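Local coordinates for hypothetical protein, GDSL-like Lipase/Acylhydrolase family protein (Bacteroides uniformis, PDB 4M8K) that is a putative lipase or acylhydrolase of the GDSL-like family and probably hydrolyses ester bonds in substrates not yet identified, at residues T104-L109 with C151-S156. Sequence-based numbering, arbitrary orientation.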
ATOM      1  N   THR A 104      -8.746   3.906   7.858  1.00 20.23           N
ATOM      2  CA  THR A 104      -9.466   3.207   8.905  1.00 19.81           C
ATOM      3  C   THR A 104      -8.748   1.953   9.377  1.00 20.54           C
ATOM      4  O   THR A 104      -9.173   1.358  10.342  1.00 22.99           O
ATOM      5  CB  THR A 104     -10.875   2.802   8.432  1.00 18.17           C
ATOM      6  OG1 THR A 104     -10.773   1.754   7.456  1.00 21.89           O
ATOM      7  CG2 THR A 104     -11.594   3.999   7.818  1.00 23.97           C
ATOM      8  N   ARG A 105      -7.663   1.560   8.700  1.00 19.84           N
ATOM      9  CA  ARG A 105      -6.963   0.309   9.010  1.00 18.04           C
ATOM     10  C   ARG A 105      -5.604   0.466   9.642  1.00 19.17           C
ATOM     11  O   ARG A 105      -4.915  -0.496   9.892  1.00 19.24           O
ATOM     12  CB  ARG A 105      -6.865  -0.473   7.721  1.00 18.72           C
ATOM     13  CG  ARG A 105      -8.224  -1.088   7.359  1.00 18.72           C
ATOM     14  CD  ARG A 105      -8.447  -1.246   5.865  1.00 21.43           C
ATOM     15  NE  ARG A 105      -7.321  -1.906   5.242  1.00 26.64           N
ATOM     16  CZ  ARG A 105      -6.891  -1.711   4.012  1.00 22.87           C
ATOM     17  NH1 ARG A 105      -7.502  -0.889   3.179  1.00 21.66           N
ATOM     18  NH2 ARG A 105      -5.828  -2.352   3.624  1.00 26.91           N
ATOM     19  N   ILE A 106      -5.240   1.723   9.935  1.00 16.22           N
ATOM     20  CA  ILE A 106      -3.909   2.091  10.408  1.00 19.76           C
ATOM     21  C   ILE A 106      -3.519   1.577  11.803  1.00 20.35           C
ATOM     22  O   ILE A 106      -2.343   1.524  12.080  1.00 22.12           O
ATOM     23  CB  ILE A 106      -3.746   3.641  10.418  1.00 16.88           C
ATOM     24  CG1 ILE A 106      -4.830   4.316  11.240  1.00 22.89           C
ATOM     25  CG2 ILE A 106      -3.792   4.185   8.995  1.00 22.53           C
ATOM     26  CD1 ILE A 106      -4.555   5.814  11.454  1.00 24.19           C
ATOM     27  N   HIS A 107      -4.481   1.179  12.635  1.00 22.02           N
ATOM     28  CA  HIS A 107      -4.199   0.538  13.935  1.00 24.02           C
ATOM     29  C   HIS A 107      -3.949  -0.958  13.878  1.00 26.37           C
ATOM     30  O   HIS A 107      -3.571  -1.540  14.900  1.00 27.15           O
ATOM     31  CB  HIS A 107      -5.339   0.768  14.951  1.00 22.01           C
ATOM     32  CG  HIS A 107      -5.604   2.209  15.264  1.00 21.78           C
ATOM     33  ND1 HIS A 107      -5.097   2.837  16.377  1.00 22.17           N
ATOM     34  CD2 HIS A 107      -6.327   3.150  14.598  1.00 21.22           C
ATOM     35  CE1 HIS A 107      -5.501   4.089  16.398  1.00 21.32           C
ATOM     36  NE2 HIS A 107      -6.251   4.306  15.329  1.00 22.03           N
ATOM     37  N   ASN A 108      -4.175  -1.604  12.749  1.00 18.91           N
ATOM     38  CA  ASN A 108      -4.074  -3.050  12.711  1.00 22.79           C
ATOM     39  C   ASN A 108      -2.957  -3.495  11.768  1.00 22.39           C
ATOM     40  O   ASN A 108      -3.215  -4.038  10.690  1.00 22.48           O
ATOM     41  CB  ASN A 108      -5.442  -3.628  12.330  1.00 17.76           C
ATOM     42  CG  ASN A 108      -5.550  -5.099  12.545  1.00 20.32           C
ATOM     43  OD1 ASN A 108      -4.824  -5.734  13.312  1.00 19.10           O
ATOM     44  ND2 ASN A 108      -6.505  -5.684  11.831  1.00 19.99           N
ATOM     45  N   LEU A 109      -1.708  -3.264  12.204  1.00 21.07           N
ATOM     46  CA  LEU A 109      -0.503  -3.607  11.455  1.00 20.93           C
ATOM     47  C   LEU A 109       0.541  -4.365  12.277  1.00 20.27           C
ATOM     48  O   LEU A 109       1.697  -4.494  11.847  1.00 22.15           O
ATOM     49  CB  LEU A 109       0.122  -2.319  10.944  1.00 19.77           C
ATOM     50  CG  LEU A 109      -0.748  -1.510   9.962  1.00 20.76           C
ATOM     51  CD1 LEU A 109      -0.027  -0.230   9.580  1.00 17.83           C
ATOM     52  CD2 LEU A 109      -1.024  -2.310   8.732  1.00 19.03           C
ATOM     53  N   CYS A 151      -2.717  12.912   3.417  1.00 22.92           N
ATOM     54  CA  CYS A 151      -2.038  13.631   4.499  1.00 21.16           C
ATOM     55  C   CYS A 151      -2.360  12.980   5.857  1.00 21.59           C
ATOM     56  O   CYS A 151      -1.483  12.804   6.709  1.00 21.58           O
ATOM     57  CB  CYS A 151      -2.477  15.101   4.521  1.00 22.40           C
ATOM     58  SG  CYS A 151      -2.033  16.139   3.081  1.00 27.29           S
ATOM     59  N   TYR A 152      -3.648  12.695   6.110  1.00 25.87           N
ATOM     60  CA  TYR A 152      -4.042  12.189   7.423  1.00 21.26           C
ATOM     61  C   TYR A 152      -3.348  10.834   7.628  1.00 22.10           C
ATOM     62  O   TYR A 152      -2.912  10.488   8.735  1.00 22.31           O
ATOM     63  CB  TYR A 152      -5.572  12.156   7.564  1.00 25.75           C
ATOM     64  CG  TYR A 152      -6.139  11.368   8.755  1.00 26.54           C
ATOM     65  CD1 TYR A 152      -6.329   9.983   8.691  1.00 26.25           C
ATOM     66  CD2 TYR A 152      -6.508  12.001   9.915  1.00 25.62           C
ATOM     67  CE1 TYR A 152      -6.867   9.260   9.765  1.00 23.50           C
ATOM     68  CE2 TYR A 152      -7.072  11.295  10.976  1.00 24.42           C
ATOM     69  CZ  TYR A 152      -7.250   9.944  10.900  1.00 26.00           C
ATOM     70  OH  TYR A 152      -7.761   9.268  11.964  1.00 29.88           O
ATOM     71  N   LEU A 153      -3.214  10.092   6.548  1.00 22.50           N
ATOM     72  CA  LEU A 153      -2.611   8.754   6.581  1.00 23.76           C
ATOM     73  C   LEU A 153      -1.189   8.824   7.061  1.00 20.99           C
ATOM     74  O   LEU A 153      -0.811   8.173   8.055  1.00 19.13           O
ATOM     75  CB  LEU A 153      -2.684   8.105   5.180  1.00 17.67           C
ATOM     76  CG  LEU A 153      -2.118   6.675   5.076  1.00 20.13           C
ATOM     77  CD1 LEU A 153      -2.862   5.711   5.984  1.00 20.18           C
ATOM     78  CD2 LEU A 153      -2.178   6.171   3.645  1.00 20.69           C
ATOM     79  N   LEU A 154      -0.365   9.588   6.364  1.00 20.12           N
ATOM     80  CA  LEU A 154       1.040   9.666   6.775  1.00 23.12           C
ATOM     81  C   LEU A 154       1.173  10.303   8.161  1.00 20.80           C
ATOM     82  O   LEU A 154       1.993   9.874   8.962  1.00 24.91           O
ATOM     83  CB  LEU A 154       1.884  10.401   5.760  1.00 20.66           C
ATOM     84  CG  LEU A 154       1.837   9.846   4.323  1.00 22.86           C
ATOM     85  CD1 LEU A 154       2.928  10.481   3.475  1.00 23.69           C
ATOM     86  CD2 LEU A 154       2.017   8.348   4.298  1.00 25.37           C
ATOM     87  N   ALA A 155       0.369  11.308   8.432  1.00 20.55           N
ATOM     88  CA  ALA A 155       0.471  12.033   9.710  1.00 20.16           C
ATOM     89  C   ALA A 155       0.192  11.079  10.826  1.00 20.02           C
ATOM     90  O   ALA A 155       0.923  11.021  11.786  1.00 20.81           O
ATOM     91  CB  ALA A 155      -0.499  13.200   9.746  1.00 20.78           C
ATOM     92  N   SER A 156      -0.870  10.297  10.672  1.00 21.23           N
ATOM     93  CA  SER A 156      -1.297   9.309  11.682  1.00 22.56           C
ATOM     94  C   SER A 156      -0.376   8.110  11.809  1.00 24.41           C
ATOM     95  O   SER A 156      -0.116   7.695  12.943  1.00 19.85           O
ATOM     96  CB  SER A 156      -2.714   8.780  11.397  1.00 23.68           C
ATOM     97  OG  SER A 156      -3.630   9.851  11.366  1.00 25.65           O
TER
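Ile106 reaches from its loop to helix 146-160 with both arms of its branched side chain and makes every contact between 104-109 and 151-156. Its CG2 methyl meets Leu153 CD1 at 3.5 Å, the two side chains running past each other in opposite senses. The longer arm is set between the backbone N and the carbonyl carbon (chi1 56°), which directs CD1 onto Ser156. There Ile106 CD1 lies 3.5 Å from Ser156 CB, slightly tighter than an ordinary carbon contact. Tyr152 adds a looser touch, its CE1 being 4.5 Å from Ile106 CD1, with the methyl approaching the ring obliquely. The fold is the parallel-sheet alpha/beta architecture of GDSL-like hydrolases, with strand order 2-1-3-4-5; here the loop leading into its middle strand, 114-118, packs against helix 146-160, which lies in sequence between that strand and the neighbouring strand 165-170. Ser156 turns its hydroxyl back into its own helix: OG donates to Tyr152 O at 2.8 Å, while Ser156 N reaches the same oxygen from the other face of the carbonyl plane. This places OG 3.5 Å above the centre of the Tyr152 ring, which also packs edge-to-face with Trp138. Farther out, Leu153 touches Leu26 of strand 22-27, and Leu157 and Leu160, farther along the same helix, also touch Ile106. A type I turn from Arg105 to Asn108 presents the isoleucine, whose carbonyl oxygen is hydrogen-bonded to Tyr161 OH.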